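Local atomic coordinates of predicted ATPase involved in replication control, Cdc46/Mcm family (Methanopyrus kandleri AV19, PDB entry 3F8T), a protein that is a homolog of the MCM replicative helicases and probably binds ATP and single-stranded DNA. Residues D203-F208 with K460-M465; G222-L227 with V483-E488. The protein carries 2 engineered substitutions. All coordinates share one frame; numbering follows the deposited sequence.

Interaction 1: D203-F208 with K460-M465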
loop_
_atom_site.group_PDB
_atom_site.type_symbol
_atom_site.label_atom_id
_atom_site.label_comp_id
_atom_site.label_asym_id
_atom_site.label_seq_id
_atom_site.Cartn_x
_atom_site.Cartn_y
_atom_site.Cartn_z
ATOM N N ASP A 203 24.291 -1.077 10.546
ATOM C CA ASP A 203 23.917 0.300 10.252
ATOM C C ASP A 203 23.011 0.178 9.048
ATOM O O ASP A 203 23.493 0.293 7.897
ATOM C CB ASP A 203 25.190 1.125 9.951
ATOM C CG ASP A 203 24.906 2.602 9.648
ATOM O OD1 ASP A 203 23.733 3.051 9.664
ATOM O OD2 ASP A 203 25.899 3.328 9.376
ATOM N N PRO A 204 21.709 -0.127 9.279
ATOM C CA PRO A 204 20.828 -0.283 8.122
ATOM C C PRO A 204 20.582 1.037 7.396
ATOM O O PRO A 204 20.352 1.029 6.188
ATOM C CB PRO A 204 19.531 -0.851 8.718
ATOM C CG PRO A 204 19.562 -0.474 10.123
ATOM C CD PRO A 204 20.995 -0.362 10.544
ATOM N N LEU A 205 20.639 2.158 8.113
ATOM C CA LEU A 205 20.417 3.459 7.469
ATOM C C LEU A 205 21.424 3.696 6.360
ATOM O O LEU A 205 21.047 4.033 5.252
ATOM C CB LEU A 205 20.467 4.610 8.477
ATOM C CG LEU A 205 20.299 6.016 7.891
ATOM C CD1 LEU A 205 18.967 6.178 7.134
ATOM C CD2 LEU A 205 20.400 7.041 8.989
ATOM N N THR A 206 22.707 3.502 6.657
ATOM C CA THR A 206 23.744 3.677 5.631
ATOM C C THR A 206 23.584 2.717 4.455
ATOM O O THR A 206 23.723 3.102 3.284
ATOM C CB THR A 206 25.158 3.589 6.254
ATOM O OG1 THR A 206 25.282 4.619 7.249
ATOM C CG2 THR A 206 26.206 3.818 5.193
ATOM N N THR A 207 23.263 1.465 4.763
ATOM C CA THR A 207 23.012 0.466 3.728
ATOM C C THR A 207 21.896 0.890 2.765
ATOM O O THR A 207 22.077 0.835 1.541
ATOM C CB THR A 207 22.687 -0.888 4.367
ATOM O OG1 THR A 207 23.783 -1.274 5.204
ATOM C CG2 THR A 207 22.471 -1.934 3.319
ATOM N N PHE A 208 20.739 1.286 3.305
ATOM C CA PHE A 208 19.622 1.696 2.465
ATOM C C PHE A 208 19.943 2.981 1.707
ATOM O O PHE A 208 19.599 3.098 0.534
ATOM C CB PHE A 208 18.338 1.870 3.295
ATOM C CG PHE A 208 17.558 0.613 3.493
ATOM C CD1 PHE A 208 17.791 -0.202 4.600
ATOM C CD2 PHE A 208 16.572 0.238 2.570
ATOM C CE1 PHE A 208 17.030 -1.369 4.795
ATOM C CE2 PHE A 208 15.813 -0.917 2.751
ATOM C CZ PHE A 208 16.057 -1.734 3.860
ATOM N N LYS A 460 10.942 7.988 14.395
ATOM C CA LYS A 460 10.109 6.786 14.364
ATOM C C LYS A 460 10.528 5.882 13.188
ATOM O O LYS A 460 10.654 4.664 13.342
ATOM C CB LYS A 460 8.628 7.163 14.263
ATOM C CG LYS A 460 8.036 7.818 15.557
ATOM C CD LYS A 460 6.551 8.176 15.349
ATOM C CE LYS A 460 5.850 8.585 16.654
ATOM N NZ LYS A 460 4.514 9.221 16.338
ATOM N N ALA A 461 10.736 6.482 12.012
ATOM C CA ALA A 461 11.200 5.720 10.851
ATOM C C ALA A 461 12.520 5.009 11.114
ATOM O O ALA A 461 12.683 3.823 10.764
ATOM C CB ALA A 461 11.299 6.618 9.610
ATOM N N HIS A 462 13.460 5.700 11.768
ATOM C CA HIS A 462 14.731 5.073 12.074
ATOM C C HIS A 462 14.555 3.937 13.103
ATOM O O HIS A 462 15.231 2.909 13.022
ATOM C CB HIS A 462 15.788 6.077 12.528
ATOM C CG HIS A 462 17.135 5.453 12.719
ATOM N ND1 HIS A 462 17.895 4.990 11.664
ATOM C CD2 HIS A 462 17.829 5.155 13.841
ATOM C CE1 HIS A 462 19.016 4.461 12.126
ATOM N NE2 HIS A 462 18.999 4.545 13.444
ATOM N N ALA A 463 13.642 4.111 14.059
ATOM C CA ALA A 463 13.368 3.031 15.020
ATOM C C ALA A 463 12.789 1.804 14.292
ATOM O O ALA A 463 13.170 0.665 14.584
ATOM C CB ALA A 463 12.443 3.516 16.149
ATOM N N ARG A 464 11.894 2.020 13.325
ATOM C CA ARG A 464 11.415 0.892 12.495
ATOM C C ARG A 464 12.568 0.183 11.778
ATOM O O ARG A 464 12.594 -1.054 11.664
ATOM C CB ARG A 464 10.354 1.356 11.478
ATOM C CG ARG A 464 9.080 1.849 12.156
ATOM C CD ARG A 464 7.884 2.027 11.213
ATOM N NE ARG A 464 7.932 3.376 10.701
ATOM C CZ ARG A 464 7.241 4.399 11.163
ATOM N NH1 ARG A 464 6.347 4.263 12.136
ATOM N NH2 ARG A 464 7.428 5.566 10.603
ATOM N N MET A 465 13.533 0.977 11.307
ATOM C CA MET A 465 14.704 0.468 10.591
ATOM C C MET A 465 15.596 -0.407 11.472
ATOM O O MET A 465 16.375 -1.231 10.960
ATOM C CB MET A 465 15.510 1.652 10.069
ATOM C CG MET A 465 16.371 1.381 8.881
ATOM S SD MET A 465 17.091 2.966 8.384
ATOM C CE MET A 465 16.069 3.447 7.023
#
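His-462 meets Leu-205 with the CE1 corner of its imidazole. The CB of Leu-205 lies at the ring edge, near the ring plane, 3.9 Å from His-462 CE1. The torsion that turns His-462 CG away from its backbone N (chi1 -175°) carries the ring across to this leucine. The contact buries His-462 ND1, which has no polar partner in the model. Three residues on, Met-465 makes the larger contact. Its SD rests against the start of helix 204-212, 3.5 Å from Leu-205 CA. The chain bends at the sulfur (chi3 -100°), and CE ends 4.0 Å from Leu-205 CD1. Nearer the backbone, Met-465 CG packs on Pro-204 CB at 3.9 Å, and Met-465 O lies 3.4 Å from Pro-204 CG. The contact is apolar packing between a P-loop domain helix and an AAA-lid helix. Asp-203 is the N-cap of helix 204-212, with OD1 accepting from Thr-206 N at 3.2 Å. The two helix segments run nearly perpendicular, at 96°. Leu-227 of helix 219-229 touches Leu-205, His-462 and Met-465, while Ile-478 of helix 473-489 packs on Leu-205 and His-462. The OH of Tyr-402, on helix 396-409, hydrogen-bonds to Met-465 O.

Interaction 2: G222-L227 with V483-E488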
loop_
_atom_site.group_PDB
_atom_site.type_symbol
_atom_site.label_atom_id
_atom_site.label_comp_id
_atom_site.label_asym_id
_atom_site.label_seq_id
_atom_site.Cartn_x
_atom_site.Cartn_y
_atom_site.Cartn_z
ATOM N N GLY A 222 20.262 10.236 0.347
ATOM C CA GLY A 222 19.992 8.795 0.530
ATOM C C GLY A 222 19.348 8.488 1.876
ATOM O O GLY A 222 18.423 7.672 1.956
ATOM N N LYS A 223 19.846 9.118 2.939
ATOM C CA LYS A 223 19.315 8.875 4.290
ATOM C C LYS A 223 17.870 9.346 4.398
ATOM O O LYS A 223 17.033 8.659 4.949
ATOM C CB LYS A 223 20.184 9.556 5.344
ATOM C CG LYS A 223 21.574 8.897 5.533
ATOM C CD LYS A 223 22.337 9.658 6.583
ATOM C CE LYS A 223 23.672 8.962 6.866
ATOM N NZ LYS A 223 24.500 9.831 7.758
ATOM N N MET A 224 17.580 10.523 3.849
ATOM C CA MET A 224 16.199 11.047 3.818
ATOM C C MET A 224 15.223 10.093 3.121
ATOM O O MET A 224 14.146 9.806 3.633
ATOM C CB MET A 224 16.167 12.384 3.078
ATOM C CG MET A 224 16.884 13.504 3.783
ATOM S SD MET A 224 16.692 14.999 2.766
ATOM C CE MET A 224 17.511 16.135 3.872
ATOM N N LEU A 225 15.595 9.632 1.932
ATOM C CA LEU A 225 14.769 8.696 1.172
ATOM C C LEU A 225 14.668 7.320 1.829
ATOM O O LEU A 225 13.615 6.689 1.766
ATOM C CB LEU A 225 15.284 8.568 -0.262
ATOM C CG LEU A 225 15.413 9.877 -1.058
ATOM C CD1 LEU A 225 15.653 9.565 -2.524
ATOM C CD2 LEU A 225 14.179 10.702 -0.942
ATOM N N ALA A 226 15.766 6.844 2.424
ATOM C CA ALA A 226 15.718 5.599 3.211
ATOM C C ALA A 226 14.674 5.695 4.337
ATOM O O ALA A 226 13.796 4.839 4.469
ATOM C CB ALA A 226 17.082 5.278 3.784
ATOM N N LEU A 227 14.743 6.760 5.129
ATOM C CA LEU A 227 13.806 6.908 6.238
ATOM C C LEU A 227 12.375 7.148 5.726
ATOM O O LEU A 227 11.405 6.694 6.319
ATOM C CB LEU A 227 14.286 8.010 7.200
ATOM C CG LEU A 227 15.600 7.679 7.944
ATOM C CD1 LEU A 227 16.148 8.915 8.607
ATOM C CD2 LEU A 227 15.407 6.560 8.986
ATOM N N VAL A 483 16.964 17.166 9.438
ATOM C CA VAL A 483 16.130 18.367 9.377
ATOM C C VAL A 483 17.039 19.601 9.362
ATOM O O VAL A 483 16.862 20.494 8.526
ATOM C CB VAL A 483 15.057 18.428 10.518
ATOM C CG1 VAL A 483 14.320 19.786 10.517
ATOM C CG2 VAL A 483 14.041 17.309 10.350
ATOM N N ASP A 484 18.029 19.621 10.251
ATOM C CA ASP A 484 19.029 20.708 10.280
ATOM C C ASP A 484 19.765 20.897 8.948
ATOM O O ASP A 484 19.964 22.036 8.484
ATOM C CB ASP A 484 20.043 20.477 11.395
ATOM C CG ASP A 484 19.488 20.803 12.761
ATOM O OD1 ASP A 484 18.516 21.581 12.854
ATOM O OD2 ASP A 484 20.024 20.272 13.746
ATOM N N TRP A 485 20.149 19.785 8.331
ATOM C CA TRP A 485 20.831 19.818 7.032
ATOM C C TRP A 485 19.941 20.477 5.981
ATOM O O TRP A 485 20.394 21.366 5.259
ATOM C CB TRP A 485 21.249 18.409 6.606
ATOM C CG TRP A 485 22.005 18.333 5.308
ATOM C CD1 TRP A 485 23.364 18.423 5.132
ATOM C CD2 TRP A 485 21.446 18.141 4.007
ATOM N NE1 TRP A 485 23.678 18.304 3.792
ATOM C CE2 TRP A 485 22.517 18.128 3.083
ATOM C CE3 TRP A 485 20.143 17.987 3.527
ATOM C CZ2 TRP A 485 22.322 17.961 1.712
ATOM C CZ3 TRP A 485 19.947 17.817 2.161
ATOM C CH2 TRP A 485 21.033 17.801 1.271
ATOM N N TYR A 486 18.679 20.049 5.914
ATOM C CA TYR A 486 17.652 20.673 5.062
ATOM C C TYR A 486 17.505 22.177 5.318
ATOM O O TYR A 486 17.529 22.993 4.382
ATOM C CB TYR A 486 16.294 19.972 5.280
ATOM C CG TYR A 486 15.075 20.816 4.945
ATOM C CD1 TYR A 486 15.011 21.523 3.748
ATOM C CD2 TYR A 486 13.985 20.891 5.811
ATOM C CE1 TYR A 486 13.910 22.305 3.422
ATOM C CE2 TYR A 486 12.855 21.686 5.492
ATOM C CZ TYR A 486 12.836 22.381 4.284
ATOM O OH TYR A 486 11.753 23.159 3.888
ATOM N N LEU A 487 17.322 22.546 6.582
ATOM C CA LEU A 487 17.114 23.953 6.938
ATOM C C LEU A 487 18.325 24.827 6.583
ATOM O O LEU A 487 18.170 25.967 6.108
ATOM C CB LEU A 487 16.779 24.087 8.418
ATOM C CG LEU A 487 15.443 23.508 8.900
ATOM C CD1 LEU A 487 15.358 23.652 10.409
ATOM C CD2 LEU A 487 14.228 24.156 8.222
ATOM N N GLU A 488 19.513 24.280 6.803
ATOM C CA GLU A 488 20.756 25.000 6.572
ATOM C C GLU A 488 21.098 25.107 5.099
ATOM O O GLU A 488 21.396 26.202 4.616
ATOM C CB GLU A 488 21.900 24.402 7.402
ATOM C CG GLU A 488 21.777 24.790 8.885
ATOM C CD GLU A 488 22.544 23.875 9.850
ATOM O OE1 GLU A 488 23.547 23.251 9.438
ATOM O OE2 GLU A 488 22.145 23.806 11.040
#
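A Met-aromatic contact joins helix 219-229, in the MCM P-loop domain, to helix 473-489, in the AAA-lid domain. Met-224 reaches out from the first helix and meets Trp-485 on the second. The backbones stay well apart: the nearest CA atoms, of Met-224 and Val-483, are 9.2 Å from each other. A long side chain has to span the distance. Met-224 does so with CG anti to its own carbonyl carbon (chi1 -67°) and the rest of the chain extended through the sulfur, which leaves the methyl foremost. That methyl, Met-224 CE, lies 3.2 Å from Trp-485 CE3. It is 3.4 Å from Trp-485 CZ3, so it touches the benzo part of the indole along one bond. Both distances are short for carbon atoms; whether the fit is really so tight is doubtful. The methyl comes in obliquely to the ring. The sulfur stands further back, with Met-224 SD 5.4 Å from the centroid of the six-membered ring of Trp-485 and 61° off its normal. The two side chains cross at about a right angle. Tyr-486 adds a lighter contact through its CB, 4.3 Å from Met-224 CE, while its ring leads away from the methionine. No hydrogen bond links the segments; the contact is made of apolar packing and the sulfur-aromatic approach. Strand 373-376, an outermost strand of the parallel sheet, packs against it. Leu-373 touches both Met-224 and Tyr-486, Ala-375 packs on Met-224, and Ile-374 on Tyr-486. Further round helix 473-489, Asp-484 forms a salt bridge with Arg-430 of helix 417-439, and Val-483 packs on Val-455 and Leu-458 of helix 449-465.

Interactions 1 and 2 have their centres about 13 Å apart, on the same side of the chain's centre. Each pairs a helix of the P-loop domain with one of the AAA-lid domain. Helices 204-212 and 219-229 follow each other in the chain. Their partners, helices 449-465 and 473-489, come some 250 residues later in the same order. The two contacts also touch directly: Leu-227 CD2 lies 3.5 Å from His-462 CA, and Phe-208 CB lies 3.7 Å from Ala-226 CB. All four helices thus form one packed group, which joins early helices of the P-loop domain to the C-terminal lid helices.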